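Local coordinates for protein ecdysteroid-phosphate phosphatase (Bombyx mori, PDB 3C7T) that hydrolyses phosphorylated ecdysteroids, above all ecdysone 22-phosphate, to release the active steroid, and also has protein tyrosine phosphatase activity, through its histidine phosphatase domain, at residues G13-V16 against D17-Y20; T58-R62 against L63-Q67; P89-R92 against C93-A97; Y33-K36 against D37-L40. All coordinates share one frame; numbering follows the deposited sequence.

Contact 1 of 4, residues G13-V16 against D17-Y20; sequences GERV and DLTY. With WO4 (tungstate(VI)ion), chain E.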
loop_
_atom_site.group_PDB
_atom_site.type_symbol
_atom_site.label_atom_id
_atom_site.label_comp_id
_atom_site.label_asym_id
_atom_site.label_seq_id
_atom_site.Cartn_x
_atom_site.Cartn_y
_atom_site.Cartn_z
ATOM N N GLY A 13 -4.746 6.881 -8.085
ATOM C CA GLY A 13 -4.612 6.181 -6.819
ATOM C C GLY A 13 -4.968 7.092 -5.654
ATOM O O GLY A 13 -5.459 8.212 -5.844
ATOM N N GLU A 14 -4.708 6.601 -4.442
ATOM C CA GLU A 14 -5.035 7.303 -3.185
ATOM C C GLU A 14 -4.440 8.708 -3.121
ATOM O O GLU A 14 -3.250 8.891 -3.375
ATOM C CB GLU A 14 -4.513 6.480 -1.994
ATOM C CG GLU A 14 -4.783 7.111 -0.626
ATOM C CD GLU A 14 -4.284 6.263 0.531
ATOM O OE1 GLU A 14 -3.054 6.231 0.799
ATOM O OE2 GLU A 14 -5.144 5.648 1.202
ATOM N N ARG A 15 -5.278 9.692 -2.771
ATOM C CA ARG A 15 -4.858 11.105 -2.739
ATOM C C ARG A 15 -4.353 11.540 -1.364
ATOM O O ARG A 15 -4.982 11.221 -0.335
ATOM C CB ARG A 15 -6.072 11.993 -3.086
ATOM C CG ARG A 15 -6.446 11.951 -4.559
ATOM C CD ARG A 15 -7.801 12.557 -4.781
ATOM N NE ARG A 15 -7.888 13.991 -4.455
ATOM C CZ ARG A 15 -8.851 14.802 -4.914
ATOM N NH1 ARG A 15 -9.807 14.326 -5.701
ATOM N NH2 ARG A 15 -8.863 16.104 -4.593
ATOM N N VAL A 16 -3.280 12.341 -1.329
ATOM C CA VAL A 16 -2.827 12.881 -0.047
ATOM C C VAL A 16 -3.950 13.705 0.625
ATOM O O VAL A 16 -4.219 13.554 1.806
ATOM C CB VAL A 16 -1.560 13.786 -0.197
ATOM C CG1 VAL A 16 -1.258 14.506 1.123
ATOM C CG2 VAL A 16 -0.350 12.931 -0.636
ATOM N N ASP A 17 -4.575 14.606 -0.126
ATOM C CA ASP A 17 -5.556 15.556 0.468
ATOM C C ASP A 17 -6.804 14.874 1.050
ATOM O O ASP A 17 -7.454 15.430 1.954
ATOM C CB ASP A 17 -5.897 16.696 -0.510
ATOM C CG ASP A 17 -6.657 16.236 -1.745
ATOM O OD1 ASP A 17 -6.797 15.027 -2.014
ATOM O OD2 ASP A 17 -7.108 17.117 -2.521
ATOM N N LEU A 18 -7.117 13.669 0.572
ATOM C CA LEU A 18 -8.283 12.949 1.099
ATOM C C LEU A 18 -7.924 11.995 2.232
ATOM O O LEU A 18 -8.820 11.499 2.950
ATOM C CB LEU A 18 -8.997 12.163 -0.012
ATOM C CG LEU A 18 -9.580 12.993 -1.167
ATOM C CD1 LEU A 18 -10.410 12.135 -2.149
ATOM C CD2 LEU A 18 -10.388 14.198 -0.632
ATOM N N THR A 19 -6.632 11.725 2.376
ATOM C CA THR A 19 -6.127 10.820 3.404
ATOM C C THR A 19 -5.721 11.552 4.674
ATOM O O THR A 19 -5.812 10.984 5.766
ATOM C CB THR A 19 -4.898 10.047 2.848
ATOM O OG1 THR A 19 -5.306 9.330 1.684
ATOM C CG2 THR A 19 -4.306 9.075 3.881
ATOM N N TYR A 20 -5.282 12.805 4.516
ATOM C CA TYR A 20 -4.821 13.639 5.627
ATOM C C TYR A 20 -5.682 14.884 5.786
ATOM O O TYR A 20 -6.557 15.133 4.996
ATOM C CB TYR A 20 -3.379 14.088 5.378
ATOM C CG TYR A 20 -2.408 12.922 5.239
ATOM C CD1 TYR A 20 -2.250 12.267 4.016
ATOM C CD2 TYR A 20 -1.664 12.479 6.335
ATOM C CE1 TYR A 20 -1.356 11.172 3.876
ATOM C CE2 TYR A 20 -0.768 11.390 6.199
ATOM C CZ TYR A 20 -0.626 10.757 4.979
ATOM O OH TYR A 20 0.265 9.692 4.861
HETATM W W WO4 E . -11.018 11.919 -8.318
HETATM O O1 WO4 E . -11.626 10.348 -9.268
HETATM O O2 WO4 E . -12.735 12.919 -8.296
HETATM O O3 WO4 E . -10.597 11.835 -6.380
HETATM O O4 WO4 E . -9.838 13.151 -9.291
#
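The carbonyl oxygen Arg15 O is held chiefly by Thr19 OG1, which donates to it over 2.8 Å, 34° out of the carbonyl plane; Thr19 N and Leu18 N add weak bonds. Val16 O takes both Thr19 N and Tyr20 N, the latter at 3.0 Å, and these bonds close the short helix 16-19 behind its N-cap residue Arg15. The Arg15 side chain meets the Asp17 carboxylate edge to edge. With its chain bent at chi3 (64°), it grips the group side-on: NE donates to OD1 of Asp17 and NH2 to OD2, each over 2.9 Å and each to a syn lone pair, with the two planes 27° apart. The remaining nitrogen, NH1, donates to tungstate O3 at 2.7 Å, in the guanidinium plane, while Leu18 CD1 packs against Arg15 CD at 3.7 Å. A leucine in place of this arginine would probably leave the Asp17 carboxylate without its two-pronged partner and deprive the oxyanion of one donor. At the other end of the turn, Val16 CG1 touches Tyr20 CD1 (3.8 Å), and Thr19 packs on Ile249 of the second subunit. Arg11, Arg92, His192, Ala193 and Lys224 also bind the tungstate, beside the phosphohistidine residue His12: the phosphate pocket of a histidine phosphatase, to which an arginine fixed by its own carboxylate contributes.

Contact 2 of 4, residues T58-R62 against L63-Q67; sequences TPLTR and LGWFQ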
loop_
_atom_site.group_PDB
_atom_site.type_symbol
_atom_site.label_atom_id
_atom_site.label_comp_id
_atom_site.label_asym_id
_atom_site.label_seq_id
_atom_site.Cartn_x
_atom_site.Cartn_y
_atom_site.Cartn_z
ATOM N N THR A 58 -3.214 18.000 -5.364
ATOM C CA THR A 58 -2.630 16.995 -4.448
ATOM C C THR A 58 -1.730 15.932 -5.111
ATOM O O THR A 58 -2.011 15.485 -6.226
ATOM C CB THR A 58 -3.760 16.294 -3.668
ATOM O OG1 THR A 58 -3.198 15.531 -2.592
ATOM C CG2 THR A 58 -4.588 15.407 -4.608
ATOM N N PRO A 59 -0.628 15.540 -4.442
ATOM C CA PRO A 59 0.142 14.350 -4.855
ATOM C C PRO A 59 -0.638 13.079 -4.507
ATOM O O PRO A 59 -1.587 13.132 -3.710
ATOM C CB PRO A 59 1.365 14.398 -3.937
ATOM C CG PRO A 59 1.419 15.785 -3.383
ATOM C CD PRO A 59 -0.010 16.226 -3.294
ATOM N N LEU A 60 -0.217 11.944 -5.066
ATOM C CA LEU A 60 -0.605 10.639 -4.496
ATOM C C LEU A 60 0.154 10.385 -3.208
ATOM O O LEU A 60 1.273 10.852 -3.050
ATOM C CB LEU A 60 -0.234 9.504 -5.449
ATOM C CG LEU A 60 -0.835 9.421 -6.847
ATOM C CD1 LEU A 60 -0.254 8.190 -7.537
ATOM C CD2 LEU A 60 -2.381 9.339 -6.751
ATOM N N THR A 61 -0.442 9.579 -2.330
ATOM C CA THR A 61 0.250 9.013 -1.168
ATOM C C THR A 61 1.212 7.939 -1.693
ATOM O O THR A 61 1.144 7.565 -2.882
ATOM C CB THR A 61 -0.747 8.325 -0.231
ATOM O OG1 THR A 61 -1.453 7.325 -0.958
ATOM C CG2 THR A 61 -1.744 9.381 0.316
ATOM N N ARG A 62 2.083 7.442 -0.814
ATOM C CA ARG A 62 2.920 6.262 -1.134
ATOM C C ARG A 62 2.040 5.097 -1.568
ATOM O O ARG A 62 2.351 4.416 -2.555
ATOM C CB ARG A 62 3.839 5.878 0.039
ATOM C CG ARG A 62 4.953 6.910 0.385
ATOM C CD ARG A 62 5.958 7.121 -0.746
ATOM N NE ARG A 62 6.655 5.880 -1.114
ATOM C CZ ARG A 62 7.748 5.407 -0.520
ATOM N NH1 ARG A 62 8.275 6.037 0.511
ATOM N NH2 ARG A 62 8.295 4.260 -0.944
ATOM N N LEU A 63 0.939 4.878 -0.853
ATOM C CA LEU A 63 0.022 3.797 -1.180
ATOM C C LEU A 63 -0.557 4.037 -2.577
ATOM O O LEU A 63 -0.754 3.106 -3.336
ATOM C CB LEU A 63 -1.114 3.728 -0.168
ATOM C CG LEU A 63 -2.173 2.666 -0.449
ATOM C CD1 LEU A 63 -1.541 1.310 -0.849
ATOM C CD2 LEU A 63 -3.113 2.540 0.729
ATOM N N GLY A 64 -0.864 5.288 -2.901
ATOM C CA GLY A 64 -1.440 5.605 -4.225
ATOM C C GLY A 64 -0.529 5.217 -5.378
ATOM O O GLY A 64 -0.978 4.656 -6.372
ATOM N N TRP A 65 0.760 5.527 -5.258
ATOM C CA TRP A 65 1.771 5.004 -6.189
ATOM C C TRP A 65 1.756 3.478 -6.250
ATOM O O TRP A 65 1.784 2.912 -7.334
ATOM C CB TRP A 65 3.156 5.459 -5.764
ATOM C CG TRP A 65 3.465 6.831 -6.204
ATOM C CD1 TRP A 65 3.128 7.995 -5.565
ATOM C CD2 TRP A 65 4.195 7.205 -7.377
ATOM N NE1 TRP A 65 3.622 9.084 -6.281
ATOM C CE2 TRP A 65 4.280 8.616 -7.387
ATOM C CE3 TRP A 65 4.814 6.473 -8.418
ATOM C CZ2 TRP A 65 4.943 9.327 -8.413
ATOM C CZ3 TRP A 65 5.479 7.177 -9.432
ATOM C CH2 TRP A 65 5.541 8.588 -9.411
ATOM N N PHE A 66 1.706 2.831 -5.087
ATOM C CA PHE A 66 1.728 1.351 -5.005
ATOM C C PHE A 66 0.504 0.709 -5.658
ATOM O O PHE A 66 0.604 -0.277 -6.387
ATOM C CB PHE A 66 1.818 0.951 -3.532
ATOM C CG PHE A 66 1.988 -0.515 -3.308
ATOM C CD1 PHE A 66 3.145 -1.173 -3.710
ATOM C CD2 PHE A 66 0.988 -1.240 -2.670
ATOM C CE1 PHE A 66 3.296 -2.563 -3.476
ATOM C CE2 PHE A 66 1.133 -2.628 -2.425
ATOM C CZ PHE A 66 2.291 -3.281 -2.847
ATOM N N GLN A 67 -0.674 1.293 -5.426
ATOM C CA GLN A 67 -1.899 0.863 -6.128
ATOM C C GLN A 67 -1.753 0.912 -7.639
ATOM O O GLN A 67 -2.141 -0.037 -8.333
ATOM C CB GLN A 67 -3.089 1.748 -5.702
ATOM C CG GLN A 67 -3.456 1.556 -4.227
ATOM C CD GLN A 67 -4.483 2.583 -3.690
ATOM O OE1 GLN A 67 -4.588 3.713 -4.203
ATOM N NE2 GLN A 67 -5.205 2.214 -2.596
HETATM O O HOH W 1 3.285 11.482 -4.688
#
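Two torsions set this helix start: chi1 of Thr61, at 57°, places OG1 between the backbone N and the carbonyl carbon, facing the first turn, and chi1 of Trp65, at -81°, swings the indole back towards Leu60. Thr61 is the N-cap of helix 62-77, its OG1 accepting from Gly64 N at 2.9 Å, and Trp65 N donates to Thr61 O to continue the helical pattern. Leu60 lies over one face of the indole. Its CD1 sits 4.1 Å from the centroid of the Trp65 five-membered ring and 18° off the ring normal, a CH-pi contact, while Leu60 CB touches Trp65 CD1 at 3.7 Å. At the ring edge, water 1 lies in plane, accepting from Trp65 NE1 (2.9 Å) and lying 2.7 Å from Leu60 O, to which it probably donates. A serine in place of Trp65 would probably uncover the Leu60 methyl and leave this water without its indole donor. Within the subunit, Leu60 also reaches Arg92 and Thr96 of helix 91-104, and Phe66 stacks on Phe66 of the second subunit. Since Thr61 OG1 accepts from Gly64 N, its own proton probably serves its bond to Glu14 OE1, making the hydroxyl both acceptor and donor.

Contact 3 of 4, residues P89-R92 against C93-A97; sequences PALR and CVETA. With WO4 (tungstate(VI)ion), chain E.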
loop_
_atom_site.group_PDB
_atom_site.type_symbol
_atom_site.label_atom_id
_atom_site.label_comp_id
_atom_site.label_asym_id
_atom_site.label_seq_id
_atom_site.Cartn_x
_atom_site.Cartn_y
_atom_site.Cartn_z
ATOM N N PRO A 89 -4.336 16.229 -16.669
ATOM C CA PRO A 89 -3.193 17.019 -16.210
ATOM C C PRO A 89 -3.077 17.172 -14.675
ATOM O O PRO A 89 -2.081 17.739 -14.203
ATOM C CB PRO A 89 -3.410 18.378 -16.906
ATOM C CG PRO A 89 -4.879 18.460 -17.083
ATOM C CD PRO A 89 -5.367 17.065 -17.313
ATOM N N ALA A 90 -4.066 16.675 -13.914
ATOM C CA ALA A 90 -3.998 16.651 -12.442
ATOM C C ALA A 90 -2.783 15.848 -12.013
ATOM O O ALA A 90 -2.533 14.745 -12.554
ATOM C CB ALA A 90 -5.275 16.034 -11.843
ATOM N N LEU A 91 -2.052 16.355 -11.012
ATOM C CA LEU A 91 -0.820 15.688 -10.589
ATOM C C LEU A 91 -1.063 14.250 -10.173
ATOM O O LEU A 91 -0.228 13.379 -10.470
ATOM C CB LEU A 91 -0.133 16.418 -9.439
ATOM C CG LEU A 91 1.098 15.710 -8.885
ATOM C CD1 LEU A 91 2.203 15.557 -9.969
ATOM C CD2 LEU A 91 1.602 16.405 -7.581
ATOM N N ARG A 92 -2.175 13.995 -9.495
ATOM C CA ARG A 92 -2.505 12.613 -9.069
ATOM C C ARG A 92 -2.630 11.641 -10.250
ATOM O O ARG A 92 -2.294 10.451 -10.141
ATOM C CB ARG A 92 -3.778 12.614 -8.214
ATOM C CG ARG A 92 -5.000 13.178 -8.935
ATOM C CD ARG A 92 -6.165 13.298 -7.967
ATOM N NE ARG A 92 -7.380 13.951 -8.462
ATOM C CZ ARG A 92 -7.596 15.276 -8.491
ATOM N NH1 ARG A 92 -6.643 16.153 -8.138
ATOM N NH2 ARG A 92 -8.771 15.732 -8.922
ATOM N N CYS A 93 -3.106 12.149 -11.377
ATOM C CA CYS A 93 -3.297 11.317 -12.571
ATOM C C CYS A 93 -1.966 11.046 -13.276
ATOM O O CYS A 93 -1.679 9.909 -13.695
ATOM C CB CYS A 93 -4.319 11.947 -13.522
ATOM S SG CYS A 93 -5.894 12.336 -12.713
ATOM N N VAL A 94 -1.151 12.085 -13.425
ATOM C CA VAL A 94 0.187 11.894 -14.006
ATOM C C VAL A 94 1.046 10.956 -13.130
ATOM O O VAL A 94 1.755 10.075 -13.639
ATOM C CB VAL A 94 0.913 13.231 -14.252
ATOM C CG1 VAL A 94 2.231 12.964 -14.988
ATOM C CG2 VAL A 94 0.020 14.167 -15.101
ATOM N N GLU A 95 0.959 11.103 -11.814
ATOM C CA GLU A 95 1.686 10.177 -10.953
ATOM C C GLU A 95 1.135 8.768 -11.033
ATOM O O GLU A 95 1.910 7.823 -10.991
ATOM C CB GLU A 95 1.715 10.662 -9.508
ATOM C CG GLU A 95 2.507 11.961 -9.310
ATOM C CD GLU A 95 2.603 12.349 -7.824
ATOM O OE1 GLU A 95 1.579 12.269 -7.109
ATOM O OE2 GLU A 95 3.697 12.751 -7.370
ATOM N N THR A 96 -0.180 8.617 -11.191
ATOM C CA THR A 96 -0.740 7.279 -11.359
ATOM C C THR A 96 -0.180 6.662 -12.647
ATOM O O THR A 96 0.167 5.472 -12.693
ATOM C CB THR A 96 -2.253 7.309 -11.351
ATOM O OG1 THR A 96 -2.675 7.892 -10.110
ATOM C CG2 THR A 96 -2.854 5.851 -11.489
ATOM N N ALA A 97 -0.088 7.485 -13.681
ATOM C CA ALA A 97 0.427 7.017 -14.974
ATOM C C ALA A 97 1.857 6.510 -14.819
ATOM O O ALA A 97 2.209 5.450 -15.369
ATOM C CB ALA A 97 0.339 8.157 -16.012
HETATM W W WO4 E . -11.018 11.919 -8.318
HETATM O O1 WO4 E . -11.626 10.348 -9.268
HETATM O O2 WO4 E . -12.735 12.919 -8.296
HETATM O O3 WO4 E . -10.597 11.835 -6.380
HETATM O O4 WO4 E . -9.838 13.151 -9.291
#
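Both Arg92 NE and Arg92 NH2 converge on a single tungstate oxygen, O4: NE approaches to 2.7 Å and NH2 to 2.8 Å, and O4 lies in the guanidinium plane at its edge. Chi1 of 59° sets Arg92 CG between the backbone N and the carbonyl carbon, and from there the chain runs extended to NE, which carries the flat group out to the anion. Ala90 CB rests over one guanidinium face, 3.9 Å from the plane and nearer its margin than its centre, and also touches Cys93 SG at 3.8 Å. Ala90 is the N-cap of helix 91-104, its O accepting from both Val94 N and Cys93 N. The helix is the crossover of a beta-alpha-beta unit between strands 84-87 and 112-114, so its N-terminal end delivers Arg92 to the oxyanion alongside His192 and Arg15. One turn on, Thr96 OG1 donates to Arg92 O over 2.6 Å, tilted 22° from the carbonyl plane, and Thr96 N shares the same acceptor. That hydroxyl is also bonded to Gly13 N, and the Thr96 side chain lies against the phosphohistidine residue His12. On another side of the helix, Glu95 CG packs against Leu91 CD1 at 3.7 Å, and OE1 of Glu95 accepts from Leu60 N.

Contact 4 of 4, residues Y33-K36 against D37-L40; sequences YVRK and DLNL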
loop_
_atom_site.group_PDB
_atom_site.type_symbol
_atom_site.label_atom_id
_atom_site.label_comp_id
_atom_site.label_asym_id
_atom_site.label_seq_id
_atom_site.Cartn_x
_atom_site.Cartn_y
_atom_site.Cartn_z
ATOM N N TYR A 33 9.451 21.503 2.768
ATOM C CA TYR A 33 8.651 20.289 3.047
ATOM C C TYR A 33 9.427 19.316 3.927
ATOM O O TYR A 33 10.579 18.996 3.627
ATOM C CB TYR A 33 8.275 19.611 1.736
ATOM C CG TYR A 33 7.606 18.256 1.915
ATOM C CD1 TYR A 33 6.312 18.166 2.446
ATOM C CD2 TYR A 33 8.265 17.074 1.554
ATOM C CE1 TYR A 33 5.693 16.922 2.615
ATOM C CE2 TYR A 33 7.656 15.826 1.708
ATOM C CZ TYR A 33 6.369 15.763 2.248
ATOM O OH TYR A 33 5.761 14.540 2.406
ATOM N N VAL A 34 8.794 18.850 5.005
ATOM C CA VAL A 34 9.354 17.791 5.848
ATOM C C VAL A 34 8.361 16.635 5.796
ATOM O O VAL A 34 7.183 16.845 6.042
ATOM C CB VAL A 34 9.505 18.233 7.323
ATOM C CG1 VAL A 34 9.888 17.040 8.209
ATOM C CG2 VAL A 34 10.506 19.425 7.469
ATOM N N ARG A 35 8.814 15.423 5.475
ATOM C CA ARG A 35 7.893 14.281 5.499
ATOM C C ARG A 35 7.544 13.956 6.962
ATOM O O ARG A 35 8.434 13.639 7.775
ATOM C CB ARG A 35 8.515 13.062 4.823
ATOM C CG ARG A 35 7.539 11.880 4.677
ATOM C CD ARG A 35 8.246 10.647 4.179
ATOM N NE ARG A 35 9.236 10.141 5.132
ATOM C CZ ARG A 35 9.646 8.866 5.189
ATOM N NH1 ARG A 35 9.117 7.941 4.387
ATOM N NH2 ARG A 35 10.567 8.522 6.080
ATOM N N LYS A 36 6.267 14.027 7.311
ATOM C CA LYS A 36 5.864 13.744 8.676
ATOM C C LYS A 36 5.055 12.449 8.857
ATOM O O LYS A 36 4.561 12.178 9.957
ATOM C CB LYS A 36 5.109 14.947 9.239
ATOM C CG LYS A 36 6.054 16.164 9.299
ATOM C CD LYS A 36 5.753 17.084 10.415
ATOM C CE LYS A 36 6.736 18.224 10.385
ATOM N NZ LYS A 36 6.051 19.434 10.910
ATOM N N ASP A 37 4.927 11.680 7.778
ATOM C CA ASP A 37 4.190 10.417 7.813
ATOM C C ASP A 37 4.785 9.507 6.763
ATOM O O ASP A 37 5.185 9.986 5.703
ATOM C CB ASP A 37 2.706 10.664 7.492
ATOM C CG ASP A 37 1.824 9.432 7.797
ATOM O OD1 ASP A 37 1.447 9.245 8.967
ATOM O OD2 ASP A 37 1.498 8.675 6.854
ATOM N N LEU A 38 4.817 8.198 7.027
ATOM C CA LEU A 38 5.433 7.272 6.057
ATOM C C LEU A 38 4.665 7.159 4.760
ATOM O O LEU A 38 5.245 6.799 3.748
ATOM C CB LEU A 38 5.644 5.874 6.636
ATOM C CG LEU A 38 6.561 5.789 7.835
ATOM C CD1 LEU A 38 6.520 4.330 8.302
ATOM C CD2 LEU A 38 7.987 6.216 7.439
ATOM N N ASN A 39 3.365 7.455 4.789
ATOM C CA ASN A 39 2.562 7.387 3.589
ATOM C C ASN A 39 2.544 8.732 2.823
ATOM O O ASN A 39 1.885 8.866 1.791
ATOM C CB ASN A 39 1.143 6.888 3.959
ATOM C CG ASN A 39 0.334 6.454 2.765
ATOM O OD1 ASN A 39 0.869 5.912 1.792
ATOM N ND2 ASN A 39 -0.986 6.671 2.841
ATOM N N LEU A 40 3.320 9.716 3.284
ATOM C CA LEU A 40 3.488 10.962 2.514
ATOM C C LEU A 40 4.666 10.869 1.515
ATOM O O LEU A 40 5.590 10.056 1.699
ATOM C CB LEU A 40 3.690 12.171 3.450
ATOM C CG LEU A 40 2.455 12.679 4.190
ATOM C CD1 LEU A 40 2.843 13.616 5.297
ATOM C CD2 LEU A 40 1.480 13.362 3.235
HETATM O O HOH W 2 7.109 8.108 2.480
#
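Leaving strand 32-33, the backbone stays extended through Arg35 and then, from Asp37 to Leu40, folds into a type I beta turn that Leu40 N closes on Asp37 O at 3.1 Å. Tyr33 reaches across with its hydroxyl: with CG anti to the backbone N (chi1 172°), the ring extends to the end of the turn, and OH comes to 3.3 Å from Leu40 CB while bonding to Pro41 O. The Arg35 chain passes the turn's first carbonyl, with CG 3.2 Å from Asp37 O. The bend at chi3 (65°) then carries the guanidinium over to Leu38, whose CD2 sits over one face, 3.7 Å from Arg35 NH1. Water 2 lies at the edge of that group, in its plane. It accepts from Arg35 NH1 at 2.8 Å and donates to both Leu38 O and Leu40 O, each at 2.6 Å, so a single water joins the arginine to two carbonyls of the turn. Asp37 opens the same turn with an Asx turn, in which OD2 accepts from Asn39 N at 3.0 Å, met from above the carboxylate plane (37° out of it). This carboxylate is heavily engaged: OD1 pairs with Arg255, and OD2 also takes Tyr20 OH and Ile249 N of the second subunit. Leu40 CD1 lies 4.0 Å from Lys36 N. Lys36 NZ forms a salt bridge with Glu29 and a hydrogen bond to His26 O.

Each contact is local, closing no long loop, and the four follow in series without nesting or crossing. From the N terminus, contact 1 closes the turn after strand 5-11; contact 4 comes next, in the loop beyond strand 32-33, then contact 2 at the start of helix 62-77 and contact 3 at that of helix 91-104. Glu14 of contact 1 bonds through its backbone N to Gln67 of contact 2 and through OE1 to Asn39. Asn39, whose OD1 takes Leu63 N, belongs to contact 4, so both loops are tied to the start of helix 62-77. Contacts 1 and 3 share the tungstate. Contacts 3 and 4 do not touch; contacts 1, 2 and 4 all meet the second subunit.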